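Local coordinates for protein Na-K-Cl cotransporter (Methanosarcina acetivorans, PDB 3G40) that forms the cytoplasmic C-terminal domain of a prokaryotic cation-chloride cotransporter, a membrane protein that probably carries chloride and cations across the membrane together, at residues Gln155-Asn164 against Trp192-Pro203. Numbering follows the deposited sequence.
Sequences QNLINLWIEN and WKASLSFMTFAP
Met-199 CB sits over one face of the Trp-161 indole, 3.6 Å from the centroid of its six-membered ring. Bends at chi2 (-76°) and chi3 curl the chain so that Met-199 CE reaches Trp-161 CH2 (3.9 Å), with the sulfur standing farther above the same face in a longer Met-aromatic contact. Met-199 CG also packs against Asn-159 CB. The indole stacks on Phe-250, and its NE1 is hydrogen-bonded to His-248. On the other face of the sheet, Leu-160 and Phe-198 lie side by side, CD1 against CE2, while Ile-162 CD1 comes over a face of the phenyl ring; Leu-218 of helix 205-222 touches both Ile-162 and Phe-198. Strands 157-161 and 195-201 are parallel neighbours in the ten-stranded mixed sheet of this alpha/beta fold, joined by a beta-alpha-beta crossover through helix 179-192. Their ladder alternates in six backbone hydrogen bonds, from Asn-156 O with Ser-195 N to Ile-162 N with Met-199 O. Past the last of these, Thr-200 OG1, anti to its own N (chi1 -164°), donates a short 2.6 Å hydrogen bond to Ile-162 O. A water hydrogen-bonds Ile-158 O and Ser-197 OG. At the opposite end, the extended Gln-155 side chain crosses the Trp-192 indole: CB lies over the six-membered ring, and the amide is stacked on the indole, the two planes 24° apart, with OE1 above the pyrrole part. Trp-192 NE1 is hydrogen-bonded to Asp-42, and Ile-158 CD1 touches both Trp-192 CE3 and Ala-194 CB.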
ATOM      1  N   GLN A 155      -2.928  -3.310  -8.091  1.00 28.20           N
ATOM      2  CA  GLN A 155      -3.294  -4.721  -7.880  1.00 33.44           C
ATOM      3  C   GLN A 155      -4.237  -5.226  -8.975  1.00 36.56           C
ATOM      4  O   GLN A 155      -5.221  -5.908  -8.693  1.00 33.77           O
ATOM      5  CB  GLN A 155      -3.936  -4.915  -6.489  1.00 35.02           C
ATOM      6  CG  GLN A 155      -3.075  -4.357  -5.392  1.00 32.71           C
ATOM      7  CD  GLN A 155      -3.560  -4.672  -3.955  1.00 40.22           C
ATOM      8  OE1 GLN A 155      -4.592  -5.305  -3.740  1.00 43.50           O
ATOM      9  NE2 GLN A 155      -2.808  -4.207  -2.981  1.00 42.43           N
ATOM     10  N   ASN A 156      -3.935  -4.895 -10.223  1.00 34.86           N
ATOM     11  CA  ASN A 156      -4.827  -5.278 -11.314  1.00 38.24           C
ATOM     12  C   ASN A 156      -4.161  -6.154 -12.375  1.00 35.70           C
ATOM     13  O   ASN A 156      -4.831  -6.681 -13.270  1.00 33.99           O
ATOM     14  CB  ASN A 156      -5.473  -4.042 -11.954  1.00 38.68           C
ATOM     15  CG  ASN A 156      -4.483  -3.188 -12.718  1.00 41.19           C
ATOM     16  OD1 ASN A 156      -3.290  -3.204 -12.438  1.00 39.68           O
ATOM     17  ND2 ASN A 156      -4.980  -2.428 -13.692  1.00 40.34           N
ATOM     18  N   LEU A 157      -2.848  -6.314 -12.279  1.00 32.40           N
ATOM     19  CA  LEU A 157      -2.127  -7.136 -13.252  1.00 31.46           C
ATOM     20  C   LEU A 157      -1.100  -7.991 -12.538  1.00 30.13           C
ATOM     21  O   LEU A 157      -0.298  -7.486 -11.765  1.00 30.75           O
ATOM     22  CB  LEU A 157      -1.434  -6.260 -14.329  1.00 32.98           C
ATOM     23  CG  LEU A 157      -2.350  -5.363 -15.176  1.00 36.92           C
ATOM     24  CD1 LEU A 157      -1.559  -4.278 -15.905  1.00 43.87           C
ATOM     25  CD2 LEU A 157      -3.165  -6.209 -16.152  1.00 43.76           C
ATOM     26  N   ILE A 158      -1.133  -9.292 -12.804  1.00 30.90           N
ATOM     27  CA  ILE A 158      -0.193 -10.239 -12.218  1.00 29.27           C
ATOM     28  C   ILE A 158       0.499 -10.986 -13.352  1.00 34.94           C
ATOM     29  O   ILE A 158      -0.173 -11.472 -14.260  1.00 33.92           O
ATOM     30  CB  ILE A 158      -0.924 -11.277 -11.317  1.00 30.89           C
ATOM     31  CG1 ILE A 158      -1.702 -10.569 -10.196  1.00 31.40           C
ATOM     32  CG2 ILE A 158       0.066 -12.260 -10.710  1.00 27.39           C
ATOM     33  CD1 ILE A 158      -2.715 -11.462  -9.481  1.00 31.11           C
ATOM     34  N   ASN A 159       1.827 -11.072 -13.304  1.00 31.11           N
ATOM     35  CA  ASN A 159       2.578 -11.942 -14.210  1.00 34.88           C
ATOM     36  C   ASN A 159       3.136 -13.120 -13.424  1.00 36.03           C
ATOM     37  O   ASN A 159       3.774 -12.926 -12.391  1.00 39.18           O
ATOM     38  CB  ASN A 159       3.765 -11.214 -14.851  1.00 35.77           C
ATOM     39  CG  ASN A 159       3.349 -10.202 -15.905  1.00 36.14           C
ATOM     40  OD1 ASN A 159       2.220 -10.216 -16.399  1.00 35.59           O
ATOM     41  ND2 ASN A 159       4.270  -9.318 -16.253  1.00 37.40           N
ATOM     42  N   LEU A 160       2.902 -14.336 -13.904  1.00 31.79           N
ATOM     43  CA  LEU A 160       3.570 -15.511 -13.339  1.00 34.52           C
ATOM     44  C   LEU A 160       4.677 -15.898 -14.321  1.00 38.39           C
ATOM     45  O   LEU A 160       4.395 -16.262 -15.466  1.00 38.03           O
ATOM     46  CB  LEU A 160       2.581 -16.670 -13.213  1.00 32.50           C
ATOM     47  CG  LEU A 160       2.658 -17.787 -12.181  1.00 55.31           C
ATOM     48  CD1 LEU A 160       2.343 -19.061 -12.926  1.00 33.66           C
ATOM     49  CD2 LEU A 160       3.979 -17.887 -11.337  1.00 34.38           C
ATOM     50  N   TRP A 161       5.926 -15.806 -13.874  1.00 32.55           N
ATOM     51  CA  TRP A 161       7.077 -16.149 -14.691  1.00 37.89           C
ATOM     52  C   TRP A 161       7.420 -17.617 -14.546  1.00 42.62           C
ATOM     53  O   TRP A 161       7.743 -18.091 -13.460  1.00 45.57           O
ATOM     54  CB  TRP A 161       8.283 -15.288 -14.305  1.00 36.94           C
ATOM     55  CG  TRP A 161       8.106 -13.874 -14.691  1.00 35.61           C
ATOM     56  CD1 TRP A 161       7.490 -12.896 -13.968  1.00 37.01           C
ATOM     57  CD2 TRP A 161       8.501 -13.271 -15.932  1.00 33.77           C
ATOM     58  NE1 TRP A 161       7.499 -11.714 -14.670  1.00 38.21           N
ATOM     59  CE2 TRP A 161       8.115 -11.919 -15.878  1.00 38.03           C
ATOM     60  CE3 TRP A 161       9.161 -13.743 -17.072  1.00 37.85           C
ATOM     61  CZ2 TRP A 161       8.366 -11.028 -16.925  1.00 37.88           C
ATOM     62  CZ3 TRP A 161       9.410 -12.857 -18.111  1.00 37.53           C
ATOM     63  CH2 TRP A 161       9.014 -11.520 -18.031  1.00 38.21           C
ATOM     64  N   ILE A 162       7.354 -18.333 -15.659  1.00 38.43           N
ATOM     65  CA  ILE A 162       7.599 -19.760 -15.669  1.00 40.02           C
ATOM     66  C   ILE A 162       8.952 -20.040 -16.304  1.00 43.66           C
ATOM     67  O   ILE A 162       9.205 -19.645 -17.439  1.00 41.91           O
ATOM     68  CB  ILE A 162       6.471 -20.471 -16.418  1.00 44.08           C
ATOM     69  CG1 ILE A 162       5.172 -20.284 -15.630  1.00 46.98           C
ATOM     70  CG2 ILE A 162       6.803 -21.932 -16.631  1.00 46.75           C
ATOM     71  CD1 ILE A 162       3.944 -20.787 -16.316  1.00 51.28           C
ATOM     72  N   GLU A 163       9.828 -20.698 -15.549  1.00 45.18           N
ATOM     73  CA  GLU A 163      11.206 -20.920 -15.964  1.00 52.70           C
ATOM     74  C   GLU A 163      11.289 -21.792 -17.208  1.00 56.31           C
ATOM     75  O   GLU A 163      10.481 -22.703 -17.394  1.00 53.22           O
ATOM     76  CB  GLU A 163      12.017 -21.565 -14.831  1.00 62.53           C
ATOM     77  CG  GLU A 163      12.196 -20.676 -13.601  1.00 75.08           C
ATOM     78  CD  GLU A 163      12.901 -19.369 -13.923  1.00 83.90           C
ATOM     79  OE1 GLU A 163      13.733 -19.350 -14.860  1.00 84.50           O
ATOM     80  OE2 GLU A 163      12.621 -18.357 -13.242  1.00 81.36           O
ATOM     81  N   ASN A 164      12.271 -21.504 -18.056  1.00 61.24           N
ATOM     82  CA  ASN A 164      12.501 -22.307 -19.247  1.00 66.65           C
ATOM     83  C   ASN A 164      12.593 -23.779 -18.866  1.00 64.90           C
ATOM     84  O   ASN A 164      13.399 -24.162 -18.016  1.00 65.46           O
ATOM     85  CB  ASN A 164      13.781 -21.859 -19.951  1.00 81.76           C
ATOM     86  CG  ASN A 164      13.882 -22.380 -21.378  1.00 91.01           C
ATOM     87  OD1 ASN A 164      12.898 -22.839 -21.962  1.00 90.67           O
ATOM     88  ND2 ASN A 164      15.079 -22.300 -21.947  1.00 96.58           N
ATOM     89  N   TRP A 192      -7.739 -10.367  -5.764  1.00 31.27           N
ATOM     90  CA  TRP A 192      -7.625  -9.014  -6.332  1.00 30.76           C
ATOM     91  C   TRP A 192      -8.592  -8.781  -7.489  1.00 37.39           C
ATOM     92  O   TRP A 192      -8.819  -7.630  -7.894  1.00 34.49           O
ATOM     93  CB  TRP A 192      -6.208  -8.760  -6.861  1.00 30.68           C
ATOM     94  CG  TRP A 192      -5.149  -8.648  -5.816  1.00 34.88           C
ATOM     95  CD1 TRP A 192      -5.316  -8.678  -4.445  1.00 38.27           C
ATOM     96  CD2 TRP A 192      -3.748  -8.455  -6.046  1.00 34.76           C
ATOM     97  NE1 TRP A 192      -4.094  -8.527  -3.821  1.00 32.27           N
ATOM     98  CE2 TRP A 192      -3.120  -8.383  -4.779  1.00 34.67           C
ATOM     99  CE3 TRP A 192      -2.966  -8.337  -7.198  1.00 31.87           C
ATOM    100  CZ2 TRP A 192      -1.744  -8.209  -4.639  1.00 33.93           C
ATOM    101  CZ3 TRP A 192      -1.596  -8.169  -7.062  1.00 35.36           C
ATOM    102  CH2 TRP A 192      -0.999  -8.096  -5.784  1.00 31.82           C
ATOM    103  N   LYS A 193      -9.138  -9.866  -8.038  1.00 34.80           N
ATOM    104  CA  LYS A 193      -9.898  -9.786  -9.288  1.00 36.10           C
ATOM    105  C   LYS A 193      -9.048  -9.089 -10.341  1.00 37.32           C
ATOM    106  O   LYS A 193      -9.510  -8.193 -11.044  1.00 40.31           O
ATOM    107  CB  LYS A 193     -11.225  -9.056  -9.088  1.00 42.77           C
ATOM    108  CG  LYS A 193     -12.180  -9.808  -8.173  1.00 54.66           C
ATOM    109  CD  LYS A 193     -13.556  -9.173  -8.134  1.00 67.09           C
ATOM    110  CE  LYS A 193     -14.522 -10.024  -7.316  1.00 75.53           C
ATOM    111  NZ  LYS A 193     -15.893  -9.442  -7.264  1.00 83.28           N
ATOM    112  N   ALA A 194      -7.799  -9.526 -10.424  1.00 34.55           N
ATOM    113  CA  ALA A 194      -6.804  -8.990 -11.343  1.00 36.23           C
ATOM    114  C   ALA A 194      -6.714  -9.844 -12.609  1.00 40.58           C
ATOM    115  O   ALA A 194      -7.205 -10.974 -12.643  1.00 38.87           O
ATOM    116  CB  ALA A 194      -5.429  -8.947 -10.636  1.00 32.19           C
ATOM    117  N   SER A 195      -6.077  -9.303 -13.646  1.00 35.65           N
ATOM    118  CA  SER A 195      -5.758 -10.095 -14.837  1.00 34.12           C
ATOM    119  C   SER A 195      -4.434 -10.825 -14.656  1.00 33.54           C
ATOM    120  O   SER A 195      -3.482 -10.269 -14.115  1.00 45.09           O
ATOM    121  CB  SER A 195      -5.680  -9.195 -16.076  1.00 36.92           C
ATOM    122  OG  SER A 195      -6.928  -8.577 -16.278  1.00 44.28           O
ATOM    123  N   LEU A 196      -4.380 -12.076 -15.104  1.00 31.86           N
ATOM    124  CA  LEU A 196      -3.201 -12.910 -14.932  1.00 31.05           C
ATOM    125  C   LEU A 196      -2.568 -13.251 -16.273  1.00 32.63           C
ATOM    126  O   LEU A 196      -3.278 -13.640 -17.204  1.00 37.56           O
ATOM    127  CB  LEU A 196      -3.577 -14.209 -14.217  1.00 31.39           C
ATOM    128  CG  LEU A 196      -2.485 -15.249 -13.998  1.00 36.22           C
ATOM    129  CD1 LEU A 196      -1.288 -14.672 -13.233  1.00 34.35           C
ATOM    130  CD2 LEU A 196      -3.051 -16.465 -13.236  1.00 37.71           C
ATOM    131  N   SER A 197      -1.245 -13.111 -16.371  1.00 33.91           N
ATOM    132  CA  SER A 197      -0.511 -13.565 -17.567  1.00 39.50           C
ATOM    133  C   SER A 197       0.556 -14.565 -17.175  1.00 41.13           C
ATOM    134  O   SER A 197       1.168 -14.444 -16.112  1.00 37.02           O
ATOM    135  CB  SER A 197       0.176 -12.410 -18.318  1.00 35.86           C
ATOM    136  OG  SER A 197      -0.735 -11.422 -18.739  1.00 37.16           O
ATOM    137  N   PHE A 198       0.775 -15.554 -18.039  1.00 36.07           N
ATOM    138  CA  PHE A 198       1.897 -16.471 -17.893  1.00 28.35           C
ATOM    139  C   PHE A 198       3.000 -15.992 -18.828  1.00 40.54           C
ATOM    140  O   PHE A 198       2.766 -15.808 -20.027  1.00 38.48           O
ATOM    141  CB  PHE A 198       1.517 -17.896 -18.312  1.00 31.92           C
ATOM    142  CG  PHE A 198       0.549 -18.586 -17.398  1.00 34.61           C
ATOM    143  CD1 PHE A 198      -0.046 -19.777 -17.794  1.00 38.00           C
ATOM    144  CD2 PHE A 198       0.237 -18.066 -16.148  1.00 38.02           C
ATOM    145  CE1 PHE A 198      -0.931 -20.436 -16.969  1.00 39.86           C
ATOM    146  CE2 PHE A 198      -0.657 -18.727 -15.314  1.00 35.69           C
ATOM    147  CZ  PHE A 198      -1.231 -19.907 -15.715  1.00 40.56           C
ATOM    148  N   MET A 199       4.192 -15.803 -18.274  1.00 38.48           N
ATOM    149  CA  MET A 199       5.356 -15.327 -19.019  1.00 39.42           C
ATOM    150  C   MET A 199       6.454 -16.391 -19.026  1.00 38.95           C
ATOM    151  O   MET A 199       6.757 -16.999 -17.998  1.00 36.30           O
ATOM    152  CB  MET A 199       5.904 -14.055 -18.365  1.00 43.46           C
ATOM    153  CG  MET A 199       4.836 -12.998 -18.044  1.00 44.04           C
ATOM    154  SD  MET A 199       4.283 -12.112 -19.503  1.00 66.84           S
ATOM    155  CE  MET A 199       5.859 -11.775 -20.258  1.00 50.41           C
ATOM    156  N   THR A 200       7.060 -16.628 -20.183  1.00 36.11           N
ATOM    157  CA  THR A 200       8.226 -17.500 -20.216  1.00 37.45           C
ATOM    158  C   THR A 200       9.167 -17.055 -21.339  1.00 39.38           C
ATOM    159  O   THR A 200       8.941 -16.028 -21.964  1.00 39.26           O
ATOM    160  CB  THR A 200       7.841 -18.991 -20.365  1.00 41.62           C
ATOM    161  OG1 THR A 200       8.962 -19.817 -20.020  1.00 44.62           O
ATOM    162  CG2 THR A 200       7.404 -19.299 -21.796  1.00 43.45           C
ATOM    163  N   PHE A 201      10.229 -17.810 -21.567  1.00 40.24           N
ATOM    164  CA  PHE A 201      11.193 -17.467 -22.617  1.00 45.11           C
ATOM    165  C   PHE A 201      11.706 -18.741 -23.265  1.00 40.78           C
ATOM    166  O   PHE A 201      11.631 -19.819 -22.671  1.00 47.05           O
ATOM    167  CB  PHE A 201      12.358 -16.676 -22.024  1.00 53.68           C
ATOM    168  CG  PHE A 201      12.928 -17.306 -20.794  1.00 69.20           C
ATOM    169  CD1 PHE A 201      14.047 -18.116 -20.873  1.00 82.17           C
ATOM    170  CD2 PHE A 201      12.326 -17.114 -19.563  1.00 79.83           C
ATOM    171  CE1 PHE A 201      14.569 -18.709 -19.738  1.00 87.16           C
ATOM    172  CE2 PHE A 201      12.838 -17.706 -18.424  1.00 81.35           C
ATOM    173  CZ  PHE A 201      13.960 -18.507 -18.512  1.00 85.02           C
ATOM    174  N   ALA A 202      12.217 -18.618 -24.492  1.00 38.67           N
ATOM    175  CA  ALA A 202      12.678 -19.768 -25.241  1.00 43.49           C
ATOM    176  C   ALA A 202      13.757 -19.316 -26.220  1.00 47.76           C
ATOM    177  O   ALA A 202      13.660 -18.223 -26.781  1.00 46.57           O
ATOM    178  CB  ALA A 202      11.519 -20.396 -25.983  1.00 45.34           C
ATOM    179  N   PRO A 203      14.783 -20.159 -26.423  1.00 51.38           N
ATOM    180  CA  PRO A 203      15.943 -19.909 -27.291  1.00 52.84           C
ATOM    181  C   PRO A 203      15.648 -20.159 -28.766  1.00 52.04           C
ATOM    182  O   PRO A 203      16.260 -19.529 -29.636  1.00 48.24           O
ATOM    183  CB  PRO A 203      16.971 -20.951 -26.821  1.00 52.05           C
ATOM    184  CG  PRO A 203      16.328 -21.714 -25.716  1.00 60.28           C
ATOM    185  CD  PRO A 203      14.860 -21.480 -25.785  1.00 54.77           C
TER
HETATM  186  O   HOH W   1      -1.384  -9.637 -16.487  1.00 46.66           O